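Glucan-binding protein C, GbpC (Streptococcus mutans UA159, PDB 5UQZ) binds calcium and probably glucan at the streptococcal cell wall, and appears to mediate both sucrose-independent and sucrose-dependent adherence. Local coordinates at residues 162-168 with 182-188; 120-126 with 168-174; 239-244 with 311-315; 97-101 with 323-327. All blocks are in the same frame, centred on the assembly; numbering follows the deposited sequence. Where two conformers were deposited one is given.

Past the long N-terminal helix 3-51, the first loop opens at helix 96-99 and closes only near the C terminus, where contact 4 sets residues 97-101 against 323-327. The other three contacts lie within that loop. Contact 2 joins 120-126 to 168-174, and contact 1 joins 162-168 to 182-188; these two cross along the chain and share Ala168. Contact 3, 239-244 with 311-315, follows in series. Contacts 1 and 2 pair three neighbouring strands of the four-stranded sheet, whose fourth strand, 325-329, carries contact 4. Contact 3 lies in the larger sheet, and its Phe314 packs on Ile182 of contact 1 and Ile327 of contact 4.

Contact 1 of 4, residues 162-168 with 182-188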
loop_
_atom_site.group_PDB
_atom_site.type_symbol
_atom_site.label_atom_id
_atom_site.label_comp_id
_atom_site.label_asym_id
_atom_site.label_seq_id
_atom_site.Cartn_x
_atom_site.Cartn_y
_atom_site.Cartn_z
ATOM N N THR A 162 0.159 7.792 17.518
ATOM C CA THR A 162 1.330 7.294 18.211
ATOM C C THR A 162 2.094 8.393 18.962
ATOM O O THR A 162 3.030 8.058 19.705
ATOM C CB THR A 162 2.255 6.559 17.239
ATOM O OG1 THR A 162 2.513 7.446 16.147
ATOM C CG2 THR A 162 1.587 5.320 16.681
ATOM N N ASN A 163 1.745 9.672 18.749
ATOM C CA ASN A 163 2.403 10.713 19.515
ATOM C C ASN A 163 1.582 11.047 20.759
ATOM O O ASN A 163 0.557 10.416 21.046
ATOM C CB ASN A 163 2.769 11.913 18.624
ATOM C CG ASN A 163 1.576 12.785 18.198
ATOM O OD1 ASN A 163 0.490 12.750 18.814
ATOM N ND2 ASN A 163 1.779 13.569 17.161
ATOM N N ASN A 164 2.069 12.008 21.545
ATOM C CA ASN A 164 1.395 12.400 22.780
ATOM C C ASN A 164 0.662 13.728 22.630
ATOM O O ASN A 164 0.390 14.408 23.613
ATOM C CB ASN A 164 2.358 12.406 23.966
ATOM C CG ASN A 164 2.696 10.995 24.418
ATOM O OD1 ASN A 164 1.837 10.130 24.380
ATOM N ND2 ASN A 164 3.913 10.782 24.892
ATOM N N GLU A 165 0.317 14.094 21.403
ATOM C CA GLU A 165 -0.324 15.366 21.102
ATOM C C GLU A 165 -1.681 15.183 20.436
ATOM O O GLU A 165 -2.302 16.183 20.040
ATOM C CB GLU A 165 0.586 16.217 20.198
ATOM C CG GLU A 165 2.009 16.422 20.723
ATOM C CD GLU A 165 2.941 17.016 19.669
ATOM O OE1 GLU A 165 2.511 17.917 18.917
ATOM O OE2 GLU A 165 4.098 16.570 19.589
ATOM N N GLY A 166 -2.157 13.946 20.290
ATOM C CA GLY A 166 -3.459 13.732 19.645
ATOM C C GLY A 166 -3.488 14.228 18.217
ATOM O O GLY A 166 -4.502 14.777 17.778
ATOM N N SER A 167 -2.381 14.044 17.482
ATOM C CA SER A 167 -2.273 14.642 16.158
ATOM C C SER A 167 -1.498 13.713 15.241
ATOM O O SER A 167 -0.797 12.782 15.684
ATOM C CB SER A 167 -1.527 15.984 16.238
ATOM O OG SER A 167 -0.147 15.747 16.546
ATOM N N ALA A 168 -1.645 13.961 13.942
ATOM C CA ALA A 168 -0.810 13.266 12.978
ATOM C C ALA A 168 -0.688 14.187 11.768
ATOM O O ALA A 168 -1.588 14.981 11.482
ATOM C CB ALA A 168 -1.452 11.928 12.562
ATOM N N ILE A 182 -0.102 9.335 6.032
ATOM C CA ILE A 182 -0.228 9.871 7.395
ATOM C C ILE A 182 0.881 9.325 8.278
ATOM O O ILE A 182 1.335 8.180 8.108
ATOM C CB ILE A 182 -1.650 9.586 7.932
ATOM C CG1 ILE A 182 -1.889 10.216 9.285
ATOM C CG2 ILE A 182 -1.970 8.092 7.991
ATOM C CD1 ILE A 182 -3.350 10.233 9.726
ATOM N N GLY A 183 1.338 10.149 9.224
ATOM C CA GLY A 183 2.345 9.659 10.146
ATOM C C GLY A 183 2.492 10.569 11.348
ATOM O O GLY A 183 1.983 11.689 11.377
ATOM N N ALA A 184 3.246 10.077 12.335
ATOM C CA ALA A 184 3.516 10.834 13.555
ATOM C C ALA A 184 4.715 10.218 14.237
ATOM O O ALA A 184 5.066 9.073 13.991
ATOM C CB ALA A 184 2.318 10.766 14.487
ATOM N N GLN A 185 5.316 10.983 15.163
ATOM C CA GLN A 185 6.318 10.372 16.039
ATOM C C GLN A 185 5.685 9.220 16.815
ATOM O O GLN A 185 4.474 9.238 17.104
ATOM C CB GLN A 185 6.865 11.431 17.010
ATOM C CG GLN A 185 7.903 10.910 18.024
ATOM C CD GLN A 185 9.151 10.297 17.347
ATOM O OE1 GLN A 185 9.111 9.184 16.794
ATOM N NE2 GLN A 185 10.297 10.978 17.479
ATOM N N THR A 186 6.510 8.215 17.167
ATOM C CA THR A 186 6.102 7.187 18.124
ATOM C C THR A 186 6.683 7.616 19.463
ATOM O O THR A 186 7.874 7.414 19.741
ATOM C CB THR A 186 6.629 5.816 17.707
ATOM O OG1 THR A 186 6.220 5.554 16.353
ATOM C CG2 THR A 186 6.060 4.712 18.601
ATOM N N SER A 187 5.855 8.271 20.271
ATOM C CA SER A 187 6.371 8.952 21.448
ATOM C C SER A 187 6.657 8.013 22.611
ATOM O O SER A 187 7.465 8.369 23.471
ATOM C CB SER A 187 5.369 10.006 21.910
ATOM O OG SER A 187 5.189 10.987 20.907
ATOM N N ASN A 188 5.979 6.875 22.685
ATOM C CA ASN A 188 6.069 5.998 23.849
ATOM C C ASN A 188 6.662 4.650 23.491
ATOM O O ASN A 188 6.530 4.196 22.361
ATOM C CB ASN A 188 4.679 5.801 24.410
ATOM C CG ASN A 188 4.015 7.120 24.721
ATOM O OD1 ASN A 188 4.590 7.968 25.415
ATOM N ND2 ASN A 188 2.806 7.318 24.216
HETATM O O HOH W 1 3.710 5.790 21.108
#
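The loop entering the beta hairpin of strands 167-172 and 180-184 is stitched to the loop leaving it by a two-bond amide pair between Asn164 and Asn188. Asn164 ND2 gives to Asn188 OD1 at 2.9 Å, and Asn188 ND2 returns a bond to Asn164 OD1 at 3.0 Å. The side chains arrive from opposite directions with their amide planes twisted 38° apart, each donor tilted from the carbonyl plane it meets. Asp193 takes a further bond from Asn188 ND2. Thr162 adds two links: its OG1 donates to Gln185 O at 2.8 Å, from well above the carbonyl plane, while its O accepts from Ser187 N at 2.9 Å. With chi1 at 53°, OG1 lies between the backbone N and carbonyl carbon, facing Gln185. A water accepts from Asn188 N and, 2.8 Å from Thr162 O, may donate there. Asn163 shapes the turn into the first strand as an Asx turn, OD1 accepting from Glu165 N at 2.9 Å; its ND2 donates to Ser167 OG, which lies close to the amide plane, at 3.0 Å. Inside the hairpin packing becomes apolar: Ala168 CB rests 3.7 Å from Ile182 CG1, and Ile195 of strand 194-204 touches Ile182 and Ala184.

Contact 2 of 4, residues 120-126 with 168-174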
loop_
_atom_site.group_PDB
_atom_site.type_symbol
_atom_site.label_atom_id
_atom_site.label_comp_id
_atom_site.label_asym_id
_atom_site.label_seq_id
_atom_site.Cartn_x
_atom_site.Cartn_y
_atom_site.Cartn_z
ATOM N N GLU A 120 -3.752 20.925 -5.974
ATOM C CA GLU A 120 -2.493 20.300 -5.571
ATOM C C GLU A 120 -2.641 19.518 -4.269
ATOM O O GLU A 120 -3.585 19.700 -3.480
ATOM C CB GLU A 120 -1.355 21.294 -5.460
ATOM C CG GLU A 120 -1.587 22.224 -4.314
ATOM C CD GLU A 120 -0.508 23.321 -4.181
ATOM O OE1 GLU A 120 0.674 23.021 -4.388
ATOM O OE2 GLU A 120 -0.820 24.475 -3.840
ATOM N N ASP A 121 -1.716 18.568 -4.111
ATOM C CA ASP A 121 -1.633 17.826 -2.864
ATOM C C ASP A 121 -1.522 18.807 -1.703
ATOM O O ASP A 121 -0.846 19.824 -1.803
ATOM C CB ASP A 121 -0.401 16.917 -2.874
ATOM C CG ASP A 121 -0.415 15.857 -3.956
ATOM O OD1 ASP A 121 -1.487 15.516 -4.513
ATOM O OD2 ASP A 121 0.671 15.313 -4.219
ATOM N N THR A 122 -2.193 18.493 -0.599
ATOM C CA THR A 122 -2.327 19.424 0.523
ATOM C C THR A 122 -1.811 18.783 1.797
ATOM O O THR A 122 -2.035 17.605 2.032
ATOM C CB THR A 122 -3.837 19.750 0.644
ATOM O OG1 THR A 122 -4.257 20.405 -0.577
ATOM C CG2 THR A 122 -4.162 20.674 1.800
ATOM N N TRP A 123 -1.161 19.534 2.660
ATOM C CA TRP A 123 -0.593 19.017 3.910
ATOM C C TRP A 123 -1.279 19.681 5.094
ATOM O O TRP A 123 -1.465 20.911 5.092
ATOM C CB TRP A 123 0.899 19.355 3.967
ATOM C CG TRP A 123 1.798 18.541 3.111
ATOM C CD1 TRP A 123 2.079 18.746 1.767
ATOM C CD2 TRP A 123 2.611 17.436 3.518
ATOM N NE1 TRP A 123 3.012 17.825 1.336
ATOM C CE2 TRP A 123 3.357 17.015 2.390
ATOM C CE3 TRP A 123 2.775 16.766 4.727
ATOM C CZ2 TRP A 123 4.255 15.966 2.461
ATOM C CZ3 TRP A 123 3.652 15.724 4.797
ATOM C CH2 TRP A 123 4.377 15.323 3.669
ATOM N N PHE A 124 -1.567 18.890 6.122
ATOM C CA PHE A 124 -2.192 19.429 7.317
ATOM C C PHE A 124 -1.994 18.459 8.465
ATOM O O PHE A 124 -1.650 17.293 8.262
ATOM C CB PHE A 124 -3.699 19.735 7.131
ATOM C CG PHE A 124 -4.497 18.613 6.531
ATOM C CD1 PHE A 124 -4.980 17.574 7.310
ATOM C CD2 PHE A 124 -4.770 18.619 5.170
ATOM C CE1 PHE A 124 -5.754 16.547 6.715
ATOM C CE2 PHE A 124 -5.519 17.610 4.593
ATOM C CZ PHE A 124 -6.007 16.583 5.387
ATOM N N LYS A 125 -2.220 18.951 9.679
ATOM C CA LYS A 125 -2.249 18.106 10.859
ATOM C C LYS A 125 -3.697 17.776 11.171
ATOM O O LYS A 125 -4.544 18.663 11.198
ATOM C CB LYS A 125 -1.646 18.912 12.019
ATOM C CG LYS A 125 -1.379 18.194 13.300
ATOM C CD LYS A 125 -1.263 19.150 14.495
ATOM C CE LYS A 125 -0.187 20.150 14.280
ATOM N NZ LYS A 125 0.134 20.873 15.564
ATOM N N MET A 126 -3.976 16.504 11.372
ATOM C CA MET A 126 -5.278 16.103 11.883
ATOM C C MET A 126 -5.243 16.034 13.398
ATOM O O MET A 126 -4.188 15.831 14.012
ATOM C CB MET A 126 -5.663 14.726 11.345
ATOM C CG MET A 126 -6.052 14.732 9.867
ATOM S SD MET A 126 -6.542 13.140 9.230
ATOM C CE MET A 126 -8.233 13.049 9.774
ATOM N N ALA A 168 -1.645 13.961 13.942
ATOM C CA ALA A 168 -0.810 13.266 12.978
ATOM C C ALA A 168 -0.688 14.187 11.768
ATOM O O ALA A 168 -1.588 14.981 11.482
ATOM C CB ALA A 168 -1.452 11.928 12.562
ATOM N N LEU A 169 0.454 14.095 11.084
ATOM C CA LEU A 169 0.685 14.869 9.885
ATOM C C LEU A 169 0.170 14.095 8.669
ATOM O O LEU A 169 0.457 12.893 8.522
ATOM C CB LEU A 169 2.168 15.168 9.759
ATOM C CG LEU A 169 2.562 16.129 8.618
ATOM C CD1 LEU A 169 1.945 17.517 8.843
ATOM C CD2 LEU A 169 4.080 16.193 8.504
ATOM N N VAL A 170 -0.482 14.800 7.744
ATOM C CA VAL A 170 -1.139 14.197 6.590
ATOM C C VAL A 170 -0.693 14.891 5.324
ATOM O O VAL A 170 -0.708 16.133 5.242
ATOM C CB VAL A 170 -2.675 14.285 6.700
ATOM C CG1 VAL A 170 -3.350 13.802 5.415
ATOM C CG2 VAL A 170 -3.133 13.455 7.885
ATOM N N ASN A 171 -0.338 14.104 4.314
ATOM C CA ASN A 171 -0.243 14.547 2.928
ATOM C C ASN A 171 -1.475 13.966 2.237
ATOM O O ASN A 171 -1.611 12.734 2.123
ATOM C CB ASN A 171 1.044 13.988 2.336
ATOM C CG ASN A 171 1.353 14.524 0.958
ATOM O OD1 ASN A 171 0.713 15.457 0.436
ATOM N ND2 ASN A 171 2.388 13.954 0.373
ATOM N N LEU A 172 -2.416 14.844 1.895
ATOM C CA LEU A 172 -3.660 14.463 1.267
ATOM C C LEU A 172 -3.520 14.673 -0.232
ATOM O O LEU A 172 -3.382 15.809 -0.717
ATOM C CB LEU A 172 -4.790 15.337 1.805
ATOM C CG LEU A 172 -6.169 15.080 1.206
ATOM C CD1 LEU A 172 -6.747 13.812 1.720
ATOM C CD2 LEU A 172 -7.141 16.248 1.575
ATOM N N PHE A 173 -3.583 13.592 -1.002
ATOM C CA PHE A 173 -3.379 13.720 -2.459
ATOM C C PHE A 173 -4.600 14.307 -3.130
ATOM O O PHE A 173 -5.748 13.996 -2.777
ATOM C CB PHE A 173 -3.082 12.314 -2.997
ATOM C CG PHE A 173 -1.781 11.763 -2.420
ATOM C CD1 PHE A 173 -0.551 12.368 -2.754
ATOM C CD2 PHE A 173 -1.802 10.764 -1.445
ATOM C CE1 PHE A 173 0.620 11.898 -2.191
ATOM C CE2 PHE A 173 -0.623 10.315 -0.882
ATOM C CZ PHE A 173 0.588 10.887 -1.258
ATOM N N HIS A 174 -4.373 15.144 -4.149
ATOM C CA HIS A 174 -5.535 15.696 -4.847
ATOM C C HIS A 174 -6.256 14.621 -5.653
ATOM O O HIS A 174 -7.447 14.771 -5.921
ATOM C CB HIS A 174 -5.175 16.916 -5.687
ATOM C CG HIS A 174 -4.338 16.619 -6.879
ATOM N ND1 HIS A 174 -4.903 16.347 -8.103
ATOM C CD2 HIS A 174 -3.002 16.527 -7.037
ATOM C CE1 HIS A 174 -3.932 16.108 -8.973
ATOM N NE2 HIS A 174 -2.773 16.244 -8.356
HETATM O O HOH W 2 2.577 15.427 -2.275
#
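Strands 122-126 and 168-172 run antiparallel, their axes 4.6 Å apart at closest approach, with Thr122-Leu172, Phe124-Val170 and Met126-Ala168 as hydrogen-bonded pairs. On one face, the amide of Asn171 lies stacked over Trp123, the two planes 12° apart. Asn171 CB sits over the six-membered ring, 3.6 Å from its centroid in a CH-pi contact, and CG lies toward the rim. This placement follows from CG of Asn171 being anti to the backbone N (chi1 -172°), which lays the amide across the indole. Leu169 CG meets the indole edge in plane, and its CD2 approaches Trp123 CZ3 to 3.8 Å. On the other face the contacts are apolar: Phe124 CE1 touches Val170 CB at 3.8 Å, Phe124 CE2 reaches Leu172 CB at 3.7 Å, and Met126 SD lies against Val170 CG2. Beyond the paired strands, Asp121 OD1 accepts from His174 N at 2.9 Å on its anti side. The other oxygen, OD2, takes a bond from water 2, which accepts in turn from Asn171 ND2. Asp121 OD2 also approaches the Phe173 ring at its edge, 3.5 Å from CD1. The Phe124-Leu172 face packs on strands 73-77 and 132-137 of the larger sheet, while within its own sheet strand 167-172 is flanked by 122-127 and 180-184.

Contact 3 of 4, residues 239-244 with 311-315; sequences VNLGDN and PFTFT
In the larger antiparallel sheet of this beta-supersandwich protein, strand 233-240 pairs with strand 312-319, and beyond Asn240 the chain bends away through a type II' turn, Leu241 to Asn244. The last hydrogen-bonded pair is Asn240 with Thr313: Asn240 N gives to Thr313 O at 2.8 Å and Thr313 N to Asn240 O at 2.9 Å. One residue back, Val239 and Phe314 form a non-hydrogen-bonded pair, where Val239 CG2 lies near Phe314 CB and CG1 faces Phe312 CD2 at 4.3 Å. Around these side chains Phe329 of strand 325-329 adds its ring, stacked on Phe314 and touching Val239 and Phe312, so the two sheets meet here. The exit from the strand is held by asparagines. Asn240 OD1 accepts from Gly242 N in the carbonyl plane, an Asx turn, and Gly242 takes the positive phi (63°) of the II' turn. Leu241 O is gripped twice by Asn244, through its N at 3.0 Å and its ND2 at 2.9 Å. With CG beside its backbone N (chi1 -53°), the Asn244 amide turns back over the bend toward Phe312, its plane 79° from the ring. It is anchored outside the pair too, OD1 accepting from Lys308 N and ND2 donating to Glu310 O. Water 3 ties the turn across to the second strand, accepting from Asp243 N and donating to Pro311 O at 2.7 Å.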
loop_
_atom_site.group_PDB
_atom_site.type_symbol
_atom_site.label_atom_id
_atom_site.label_comp_id
_atom_site.label_asym_id
_atom_site.label_seq_id
_atom_site.Cartn_x
_atom_site.Cartn_y
_atom_site.Cartn_z
ATOM N N VAL A 239 -6.927 -3.305 8.782
ATOM C CA VAL A 239 -8.174 -2.630 8.421
ATOM C C VAL A 239 -9.336 -3.305 9.137
ATOM O O VAL A 239 -9.488 -4.531 9.058
ATOM C CB VAL A 239 -8.413 -2.618 6.904
ATOM C CG1 VAL A 239 -9.677 -1.774 6.589
ATOM C CG2 VAL A 239 -7.209 -2.071 6.198
ATOM N N ASN A 240 -10.185 -2.522 9.803
ATOM C CA ASN A 240 -11.458 -2.987 10.316
ATOM C C ASN A 240 -12.501 -2.598 9.273
ATOM O O ASN A 240 -12.737 -1.403 9.032
ATOM C CB ASN A 240 -11.760 -2.348 11.665
ATOM C CG ASN A 240 -13.026 -2.902 12.280
ATOM O OD1 ASN A 240 -14.006 -3.182 11.578
ATOM N ND2 ASN A 240 -13.016 -3.103 13.611
ATOM N N LEU A 241 -13.096 -3.598 8.630
ATOM C CA LEU A 241 -13.970 -3.329 7.495
ATOM C C LEU A 241 -15.365 -2.880 7.907
ATOM O O LEU A 241 -16.130 -2.452 7.021
ATOM C CB LEU A 241 -14.109 -4.553 6.574
ATOM C CG LEU A 241 -12.832 -4.754 5.708
ATOM C CD1 LEU A 241 -11.582 -5.132 6.489
ATOM C CD2 LEU A 241 -13.131 -5.875 4.762
ATOM N N GLY A 242 -15.714 -2.944 9.191
ATOM C CA GLY A 242 -17.042 -2.506 9.554
ATOM C C GLY A 242 -18.071 -3.396 8.890
ATOM O O GLY A 242 -17.948 -4.624 8.859
ATOM N N ASP A 243 -19.108 -2.771 8.347
ATOM C CA ASP A 243 -20.155 -3.477 7.625
ATOM C C ASP A 243 -19.809 -3.837 6.181
ATOM O O ASP A 243 -20.617 -4.483 5.486
ATOM C CB ASP A 243 -21.445 -2.654 7.703
ATOM C CG ASP A 243 -22.684 -3.463 7.352
ATOM O OD1 ASP A 243 -22.767 -4.643 7.768
ATOM O OD2 ASP A 243 -23.531 -2.932 6.650
ATOM N N ASN A 244 -18.622 -3.479 5.716
ATOM C CA ASN A 244 -18.164 -3.916 4.389
ATOM C C ASN A 244 -17.666 -5.346 4.483
ATOM O O ASN A 244 -17.457 -5.869 5.577
ATOM C CB ASN A 244 -17.090 -2.965 3.913
ATOM C CG ASN A 244 -17.587 -1.533 3.977
ATOM O OD1 ASN A 244 -18.457 -1.129 3.189
ATOM N ND2 ASN A 244 -17.022 -0.723 4.884
ATOM N N PRO A 311 -18.639 3.141 6.805
ATOM C CA PRO A 311 -17.263 3.494 7.262
ATOM C C PRO A 311 -16.401 2.256 7.536
ATOM O O PRO A 311 -16.888 1.154 7.871
ATOM C CB PRO A 311 -17.520 4.265 8.567
ATOM C CG PRO A 311 -18.924 4.824 8.378
ATOM C CD PRO A 311 -19.705 3.745 7.642
ATOM N N PHE A 312 -15.100 2.473 7.387
ATOM C CA PHE A 312 -14.105 1.471 7.717
ATOM C C PHE A 312 -12.922 2.193 8.336
ATOM O O PHE A 312 -12.796 3.402 8.215
ATOM C CB PHE A 312 -13.714 0.645 6.469
ATOM C CG PHE A 312 -13.195 1.450 5.345
ATOM C CD1 PHE A 312 -14.094 2.043 4.439
ATOM C CD2 PHE A 312 -11.826 1.650 5.165
ATOM C CE1 PHE A 312 -13.638 2.829 3.370
ATOM C CE2 PHE A 312 -11.382 2.420 4.084
ATOM C CZ PHE A 312 -12.288 3.012 3.203
ATOM N N THR A 313 -12.048 1.441 9.009
ATOM C CA THR A 313 -10.968 2.071 9.773
ATOM C C THR A 313 -9.651 1.374 9.499
ATOM O O THR A 313 -9.562 0.151 9.623
ATOM C CB THR A 313 -11.284 1.975 11.270
ATOM O OG1 THR A 313 -12.532 2.627 11.520
ATOM C CG2 THR A 313 -10.191 2.627 12.121
ATOM N N PHE A 314 -8.611 2.124 9.162
ATOM C CA PHE A 314 -7.286 1.534 9.051
ATOM C C PHE A 314 -6.447 1.943 10.245
ATOM O O PHE A 314 -6.649 3.026 10.830
ATOM C CB PHE A 314 -6.598 1.882 7.735
ATOM C CG PHE A 314 -6.198 3.341 7.542
ATOM C CD1 PHE A 314 -4.978 3.798 8.070
ATOM C CD2 PHE A 314 -6.971 4.190 6.788
ATOM C CE1 PHE A 314 -4.577 5.109 7.866
ATOM C CE2 PHE A 314 -6.550 5.522 6.581
ATOM C CZ PHE A 314 -5.348 5.979 7.107
ATOM N N THR A 315 -5.526 1.058 10.629
ATOM C CA THR A 315 -4.629 1.361 11.728
ATOM C C THR A 315 -3.213 0.927 11.405
ATOM O O THR A 315 -2.981 -0.006 10.624
ATOM C CB THR A 315 -5.051 0.739 13.096
ATOM O OG1 THR A 315 -4.858 -0.670 13.062
ATOM C CG2 THR A 315 -6.515 1.005 13.415
HETATM O O HOH W 3 -19.227 0.055 8.730
#

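Contact 4 of 4, residues 97-101 with 323-327; sequences LQQYN and LPTTI
Leu97, in the short helix 96-99, spreads over the chain entering strand 325-329. Its CB lies 4.3 Å from Pro324 CD, and CG, anti to the carbonyl carbon (chi1 -67°), sends the two methyls to different partners. CD1 goes to Leu323, meeting its CD1 at 3.7 Å, while CD2 settles 3.5 Å from Pro324 O and 3.8 Å from Thr326 OG1. The backbone touches too, Pro324 CG approaching Leu97 O to 3.3 Å. Asn101 CB comes to 3.8 Å from Pro324 CG, which thus meets both residues. The Asn101 amide is bound on its own side of the contact: ND2 donates to Gln98 OE1 near its own amide plane, and OD1 accepts from Asp103 N. Deeper in, Thr326 CG2 touches Tyr100 CB at 3.7 Å, the two side chains crossing at about a right angle. No hydrogen bond joins the two segments; the helix and the residues after it pack on strand 325-329 and its approach by van der Waals contact. The calcium site is close by, the side chain of its ligand Glu237 about 6 Å from that of Thr326 at their nearest atoms. Tyr100, the first residue past the helix, carries its ring over the four-stranded sheet, stacking on Phe181 of strand 180-184 and touching Leu169 and Asn171 of strand 167-172, while strand 325-329 forms the sheet's outer edge beside 180-184.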
loop_
_atom_site.group_PDB
_atom_site.type_symbol
_atom_site.label_atom_id
_atom_site.label_comp_id
_atom_site.label_asym_id
_atom_site.label_seq_id
_atom_site.Cartn_x
_atom_site.Cartn_y
_atom_site.Cartn_z
ATOM N N LEU A 97 10.731 9.120 7.286
ATOM C CA LEU A 97 10.390 9.009 8.700
ATOM C C LEU A 97 10.608 10.308 9.436
ATOM O O LEU A 97 9.793 10.665 10.297
ATOM C CB LEU A 97 11.143 7.883 9.377
ATOM C CG LEU A 97 10.762 6.471 8.902
ATOM C CD1 LEU A 97 11.399 5.409 9.758
ATOM C CD2 LEU A 97 9.235 6.310 8.882
ATOM N N GLN A 98 11.644 11.065 9.067
ATOM C CA GLN A 98 11.828 12.372 9.690
ATOM C C GLN A 98 10.787 13.372 9.218
ATOM O O GLN A 98 10.380 14.242 9.994
ATOM C CB GLN A 98 13.208 12.937 9.412
ATOM C CG GLN A 98 14.358 12.220 10.143
ATOM C CD GLN A 98 14.265 12.201 11.696
ATOM O OE1 GLN A 98 13.434 12.858 12.323
ATOM N NE2 GLN A 98 15.155 11.430 12.307
ATOM N N GLN A 99 10.370 13.298 7.950
ATOM C CA GLN A 99 9.315 14.185 7.478
ATOM C C GLN A 99 8.041 14.018 8.287
ATOM O O GLN A 99 7.278 14.976 8.431
ATOM C CB GLN A 99 9.050 13.890 6.017
ATOM C CG GLN A 99 8.216 14.881 5.321
ATOM C CD GLN A 99 8.313 14.676 3.823
ATOM O OE1 GLN A 99 9.387 14.339 3.286
ATOM N NE2 GLN A 99 7.218 14.865 3.148
ATOM N N TYR A 100 7.783 12.812 8.798
ATOM C CA TYR A 100 6.599 12.568 9.598
ATOM C C TYR A 100 6.912 12.543 11.083
ATOM O O TYR A 100 6.050 12.160 11.879
ATOM C CB TYR A 100 5.897 11.292 9.145
ATOM C CG TYR A 100 5.146 11.533 7.838
ATOM C CD1 TYR A 100 3.819 11.994 7.853
ATOM C CD2 TYR A 100 5.780 11.370 6.612
ATOM C CE1 TYR A 100 3.144 12.209 6.669
ATOM C CE2 TYR A 100 5.118 11.585 5.427
ATOM C CZ TYR A 100 3.794 12.050 5.458
ATOM O OH TYR A 100 3.112 12.245 4.284
ATOM N N ASN A 101 8.089 12.994 11.484
ATOM C CA ASN A 101 8.407 13.098 12.901
ATOM C C ASN A 101 7.772 14.379 13.429
ATOM O O ASN A 101 8.312 15.465 13.263
ATOM C CB ASN A 101 9.911 13.089 13.112
ATOM C CG ASN A 101 10.264 13.146 14.577
ATOM O OD1 ASN A 101 9.386 13.364 15.432
ATOM N ND2 ASN A 101 11.535 12.922 14.899
ATOM N N LEU A 323 10.834 5.828 16.583
ATOM C CA LEU A 323 10.807 5.533 15.154
ATOM C C LEU A 323 9.438 5.939 14.648
ATOM O O LEU A 323 8.453 5.222 14.900
ATOM C CB LEU A 323 11.025 4.037 14.950
ATOM C CG LEU A 323 11.227 3.711 13.492
ATOM C CD1 LEU A 323 12.602 4.182 12.987
ATOM C CD2 LEU A 323 11.009 2.222 13.206
ATOM N N PRO A 324 9.318 7.050 13.932
ATOM C CA PRO A 324 7.988 7.557 13.544
ATOM C C PRO A 324 7.176 6.522 12.786
ATOM O O PRO A 324 7.724 5.716 12.010
ATOM C CB PRO A 324 8.321 8.771 12.666
ATOM C CG PRO A 324 9.606 9.291 13.270
ATOM C CD PRO A 324 10.393 8.029 13.632
ATOM N N THR A 325 5.871 6.512 13.074
ATOM C CA THR A 325 4.929 5.576 12.470
ATOM C C THR A 325 4.310 6.236 11.248
ATOM O O THR A 325 3.802 7.358 11.346
ATOM C CB THR A 325 3.816 5.264 13.463
ATOM O OG1 THR A 325 4.401 4.612 14.603
ATOM C CG2 THR A 325 2.772 4.322 12.891
ATOM N N THR A 326 4.333 5.550 10.106
ATOM C CA THR A 326 3.754 6.064 8.860
ATOM C C THR A 326 2.966 4.983 8.162
ATOM O O THR A 326 3.255 3.795 8.309
ATOM C CB THR A 326 4.858 6.557 7.908
ATOM O OG1 THR A 326 5.747 5.483 7.596
ATOM C CG2 THR A 326 5.664 7.691 8.530
ATOM N N ILE A 327 2.042 5.413 7.308
ATOM C CA ILE A 327 1.367 4.532 6.366
ATOM C C ILE A 327 0.885 5.365 5.199
ATOM O O ILE A 327 0.311 6.458 5.388
ATOM C CB ILE A 327 0.200 3.752 7.023
ATOM C CG1 ILE A 327 -0.363 2.703 6.042
ATOM C CG2 ILE A 327 -0.881 4.653 7.556
ATOM C CD1 ILE A 327 -1.481 1.788 6.686
#